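Long-range contacts in DUF5624 domain-containing protein (PDB 4JX2), which is of unknown function but is probably secreted, and combines alpha helices with a mixed beta sheet in a two-chain assembly: residues F39-D44 with I54-T59; A353-Y358 with F369-K374. All coordinates share one frame; numbering follows the deposited sequence.

Contact 1 of 2, residues F39-D44 with I54-T59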
# COMPACT_ATOMS: atom_id res chain seq x y z
N PHE A 39 11.82 -2.79 28.28
CA PHE A 39 12.25 -1.41 28.15
C PHE A 39 13.77 -1.23 28.02
O PHE A 39 14.21 -0.14 27.67
CB PHE A 39 11.71 -0.59 29.33
CG PHE A 39 10.23 -0.32 29.26
CD1 PHE A 39 9.62 0.04 28.06
CD2 PHE A 39 9.44 -0.39 30.40
CE1 PHE A 39 8.26 0.30 28.00
CE2 PHE A 39 8.08 -0.09 30.35
CZ PHE A 39 7.50 0.25 29.15
N ASP A 40 14.56 -2.31 28.24
CA ASP A 40 16.02 -2.30 28.07
C ASP A 40 16.40 -2.18 26.59
O ASP A 40 17.46 -1.65 26.28
CB ASP A 40 16.66 -3.57 28.66
CG ASP A 40 16.79 -3.60 30.18
OD1 ASP A 40 16.86 -2.51 30.81
OD2 ASP A 40 16.85 -4.69 30.74
N PHE A 41 15.54 -2.65 25.69
CA PHE A 41 15.83 -2.58 24.27
C PHE A 41 14.91 -1.58 23.53
O PHE A 41 15.40 -0.77 22.74
CB PHE A 41 15.75 -3.99 23.65
CG PHE A 41 15.89 -4.05 22.15
CD1 PHE A 41 17.11 -3.80 21.53
CD2 PHE A 41 14.79 -4.31 21.35
CE1 PHE A 41 17.23 -3.84 20.14
CE2 PHE A 41 14.91 -4.36 19.95
CZ PHE A 41 16.13 -4.10 19.36
N THR A 42 13.60 -1.65 23.75
CA THR A 42 12.69 -0.80 22.98
C THR A 42 11.63 -0.12 23.87
O THR A 42 11.78 -0.07 25.08
CB THR A 42 12.09 -1.65 21.83
OG1 THR A 42 11.48 -0.78 20.86
CG2 THR A 42 11.13 -2.77 22.31
N GLY A 43 10.63 0.46 23.23
CA GLY A 43 9.52 1.13 23.90
C GLY A 43 9.69 2.61 24.18
O GLY A 43 8.78 3.20 24.77
N ASP A 44 10.81 3.22 23.76
CA ASP A 44 11.15 4.62 24.01
C ASP A 44 10.16 5.63 23.44
O ASP A 44 10.12 6.76 23.93
CB ASP A 44 12.57 4.95 23.52
CG ASP A 44 12.89 4.46 22.13
OD1 ASP A 44 13.16 3.25 21.97
OD2 ASP A 44 12.93 5.30 21.20
N ILE A 54 17.51 5.37 29.18
CA ILE A 54 18.17 5.36 27.89
C ILE A 54 18.34 3.88 27.54
O ILE A 54 19.12 3.18 28.18
CB ILE A 54 19.48 6.19 27.80
CG1 ILE A 54 19.17 7.69 27.92
CG2 ILE A 54 20.19 5.93 26.47
CD1 ILE A 54 19.40 8.25 29.22
N ASN A 55 17.52 3.39 26.60
CA ASN A 55 17.55 1.98 26.21
C ASN A 55 18.65 1.72 25.16
O ASN A 55 19.36 2.65 24.74
CB ASN A 55 16.15 1.50 25.75
CG ASN A 55 15.62 2.08 24.47
OD1 ASN A 55 16.35 2.53 23.58
ND2 ASN A 55 14.32 1.97 24.32
N ILE A 56 18.80 0.44 24.76
CA ILE A 56 19.85 0.02 23.84
C ILE A 56 19.65 0.67 22.42
O ILE A 56 20.63 1.16 21.84
CB ILE A 56 19.97 -1.53 23.85
CG1 ILE A 56 20.65 -1.96 25.19
CG2 ILE A 56 20.76 -2.05 22.66
CD1 ILE A 56 20.40 -3.39 25.67
N SER A 57 18.38 0.77 21.93
CA SER A 57 18.07 1.42 20.64
C SER A 57 18.54 2.88 20.63
O SER A 57 19.19 3.30 19.68
CB SER A 57 16.58 1.35 20.34
OG SER A 57 16.15 -0.00 20.27
N GLN A 58 18.27 3.63 21.72
CA GLN A 58 18.67 5.03 21.90
C GLN A 58 20.20 5.19 21.93
O GLN A 58 20.72 6.11 21.31
CB GLN A 58 18.05 5.61 23.17
CG GLN A 58 16.55 5.84 23.02
CD GLN A 58 15.88 6.24 24.30
OE1 GLN A 58 16.09 5.63 25.36
NE2 GLN A 58 15.03 7.23 24.21
N THR A 59 20.91 4.28 22.62
CA THR A 59 22.37 4.28 22.68
C THR A 59 22.93 4.07 21.27
O THR A 59 23.83 4.81 20.87
CB THR A 59 22.86 3.22 23.66
OG1 THR A 59 22.24 3.48 24.92
CG2 THR A 59 24.38 3.20 23.80
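Asn55 and Asp44 both hold their CG in the crowded position between backbone N and carbonyl carbon (chi1 67° and 47°), and this brings amide and carboxylate together almost at right angles. Asn55 ND2 donates to Asp44 OD1 at 2.9 Å along a nearly straight line (166°), the acceptor lying in the amide plane but the donor coming from above the carboxylate plane. The other branch of the same amide turns back on its own helix: Asn55 OD1 accepts from Gln58 N at 2.9 Å, almost along the C=O axis. Gln58, with CG beside its backbone N and the chain extended beyond, closes the reciprocal bond, its OE1 taking Asn55 N at 2.9 Å. Both ends of the Asn55 amide are therefore gripped, which fixes its rotation. Gln58 and Asp44 meet tip to tip, amide and carboxylate stacked but inclined to each other, with Gln58 NE2 reaching 3.4 Å from Asp44 CB.

Beside this polar cluster, the carbonyls of Asp40 and Phe41 meet the first turn of helix 56-66. Asp40 O receives Ile56 N at 2.9 Å, while Phe41 O takes Ser57 OG at 2.7 Å and, weakly, Ser57 N. With OG beside its backbone N, Ser57 also sets its hydroxyl oxygen over one face of the Phe41 ring, toward the rim, and Ile56 CG2 stands at the ring edge. His118, Pro121 and Tyr125 of the second subunit pack on Phe41, and the Asp40 carboxylate turns instead to Lys53 in a salt bridge. The reciprocal bonding of Asn55 and Gln58 is a capping box, here the N-terminal cap of helix 56-66, at the end of the loop that joins it to helix 32-41, with Asn55 as the N-cap residue.

Contact 2 of 2, residues A353-Y358 with F369-K374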
# COMPACT_ATOMS: atom_id res chain seq x y z
N ALA A 353 8.16 -6.24 -17.05
CA ALA A 353 7.70 -5.34 -18.09
C ALA A 353 6.39 -5.92 -18.72
O ALA A 353 6.27 -7.14 -18.94
CB ALA A 353 8.77 -5.16 -19.13
N ILE A 354 5.39 -5.07 -18.89
CA ILE A 354 4.11 -5.46 -19.47
C ILE A 354 3.72 -4.43 -20.53
O ILE A 354 4.24 -3.30 -20.48
CB ILE A 354 3.03 -5.62 -18.36
CG1 ILE A 354 2.84 -4.32 -17.52
CG2 ILE A 354 3.33 -6.84 -17.48
CD1 ILE A 354 1.52 -4.28 -16.71
N PRO A 355 2.81 -4.75 -21.50
CA PRO A 355 2.40 -3.74 -22.49
C PRO A 355 2.00 -2.40 -21.84
O PRO A 355 1.37 -2.41 -20.78
CB PRO A 355 1.21 -4.41 -23.17
CG PRO A 355 1.54 -5.84 -23.13
CD PRO A 355 2.12 -6.03 -21.76
N GLY A 356 2.44 -1.29 -22.44
CA GLY A 356 2.20 0.05 -21.90
C GLY A 356 3.38 0.63 -21.14
O GLY A 356 3.35 1.80 -20.75
N ASP A 357 4.42 -0.18 -20.88
CA ASP A 357 5.65 0.31 -20.29
C ASP A 357 6.52 0.83 -21.41
O ASP A 357 6.43 0.31 -22.53
CB ASP A 357 6.38 -0.81 -19.56
CG ASP A 357 5.79 -1.31 -18.26
OD1 ASP A 357 4.92 -0.62 -17.69
OD2 ASP A 357 6.24 -2.39 -17.78
N TYR A 358 7.39 1.80 -21.12
CA TYR A 358 8.32 2.30 -22.13
C TYR A 358 9.31 1.20 -22.51
O TYR A 358 9.50 0.93 -23.70
CB TYR A 358 9.07 3.56 -21.65
CG TYR A 358 9.83 4.23 -22.78
CD1 TYR A 358 9.15 4.79 -23.86
CD2 TYR A 358 11.22 4.28 -22.78
CE1 TYR A 358 9.84 5.37 -24.92
CE2 TYR A 358 11.92 4.91 -23.82
CZ TYR A 358 11.22 5.45 -24.89
OH TYR A 358 11.87 6.06 -25.95
N PHE A 369 -1.44 -0.38 -25.30
CA PHE A 369 -2.10 0.59 -24.44
C PHE A 369 -3.54 0.16 -24.14
O PHE A 369 -3.99 0.30 -22.99
CB PHE A 369 -2.00 1.98 -25.08
CG PHE A 369 -0.54 2.37 -25.25
CD1 PHE A 369 0.26 2.64 -24.15
CD2 PHE A 369 0.04 2.36 -26.51
CE1 PHE A 369 1.61 2.92 -24.30
CE2 PHE A 369 1.40 2.66 -26.67
CZ PHE A 369 2.18 2.94 -25.56
N LEU A 370 -4.21 -0.46 -25.12
CA LEU A 370 -5.56 -0.99 -24.92
C LEU A 370 -5.54 -2.11 -23.87
O LEU A 370 -6.40 -2.12 -22.98
CB LEU A 370 -6.17 -1.49 -26.24
CG LEU A 370 -6.44 -0.41 -27.31
CD1 LEU A 370 -7.24 -0.97 -28.39
CD2 LEU A 370 -7.20 0.78 -26.73
N MSE A 371 -4.52 -2.99 -23.94
CA MSE A 371 -4.28 -4.06 -22.98
C MSE A 371 -4.03 -3.49 -21.58
O MSE A 371 -4.61 -3.96 -20.59
CB MSE A 371 -3.12 -4.92 -23.45
CG MSE A 371 -3.44 -5.76 -24.67
SE MSE A 371 -1.98 -6.99 -25.03
CE MSE A 371 -1.10 -6.08 -26.28
N ARG A 372 -3.25 -2.41 -21.51
CA ARG A 372 -2.93 -1.75 -20.26
C ARG A 372 -4.14 -0.99 -19.71
O ARG A 372 -4.32 -0.95 -18.49
CB ARG A 372 -1.71 -0.84 -20.44
CG ARG A 372 -1.09 -0.39 -19.14
CD ARG A 372 -0.56 -1.51 -18.26
NE ARG A 372 0.24 -0.95 -17.16
CZ ARG A 372 1.52 -0.63 -17.27
NH1 ARG A 372 2.17 -0.83 -18.41
NH2 ARG A 372 2.16 -0.10 -16.24
N LEU A 373 -4.99 -0.42 -20.61
CA LEU A 373 -6.22 0.26 -20.20
C LEU A 373 -7.17 -0.73 -19.52
O LEU A 373 -7.71 -0.41 -18.45
CB LEU A 373 -6.90 0.91 -21.42
CG LEU A 373 -8.28 1.56 -21.23
CD1 LEU A 373 -8.26 2.67 -20.17
CD2 LEU A 373 -8.78 2.10 -22.54
N LYS A 374 -7.36 -1.94 -20.12
CA LYS A 374 -8.24 -3.00 -19.56
C LYS A 374 -7.74 -3.40 -18.16
O LYS A 374 -8.53 -3.49 -17.21
CB LYS A 374 -8.27 -4.21 -20.51
CG LYS A 374 -9.14 -5.38 -20.04
CD LYS A 374 -9.06 -6.62 -20.96
CE LYS A 374 -10.08 -7.64 -20.54
NZ LYS A 374 -9.98 -8.90 -21.32
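One face of the Arg372 guanidinium carries Ile354 CD1, 3.5 Å above the plane and offset toward the rim, while Pro355 O and Asp357 OD1 sit at its edge, near the plane. NH1 serves both oxygens. Arg372 NH1 reaches Pro355 O at 3.0 Å, from above the carbonyl plane. The same Arg372 NH1 lies 2.9 Å from Asp357 OD1 in a salt bridge, to which Arg372 NH2 adds a weak bond. Carboxylate and guanidinium cross at 83°, so a single oxygen of Asp357 takes both nitrogens, in contrast to a coplanar, two-oxygen pairing. The arginine gets there with CG anti to the backbone N (chi1 -165°) and a bend at chi2.

What it grips is a type II beta turn from Ile354 to Asp357, closed by Asp357 N donating to Ile354 O at 3.2 Å and docked on helix 366-378. Gly356 holds the third position of the turn with a positive phi of 99°, a conformation that suits glycine. Gly356 CA rests 3.8 Å from Phe369 CE1. The remaining carboxylate oxygen, Asp357 OD2, accepts Ile354 N at 3.0 Å, bracing the turn from within, and forms a salt bridge with Arg351. Arg351 and Arg372 bring like charges close together, and Asp357, bound to both, would be expected to offset their repulsion. One residue before Arg372 on the helix, the bent end of selenomethionine Met371 lays CE 4.1 Å from Pro355 CG, and Ile346 of the second subunit packs against both residues.

In the fold
Following the chain from the N terminus, helix 32-41 leads into contact 1, which closes a nine-residue connection without helix or strand before helix 56-66 runs on. The chain then builds the mixed sheet and most of the helices before contact 2 opens in the loop after helix 315-339. There a ten-residue connection, its last part already helical, is closed on helix 366-378. The two contacts lie in series, neither nested nor crossed, with centres about 49 Å apart. Contact 1 joins two helices far from the centre of the chain, whereas contact 2 lies much nearer to it, with helices 223-247 and 386-398 alongside. Both touch the second subunit.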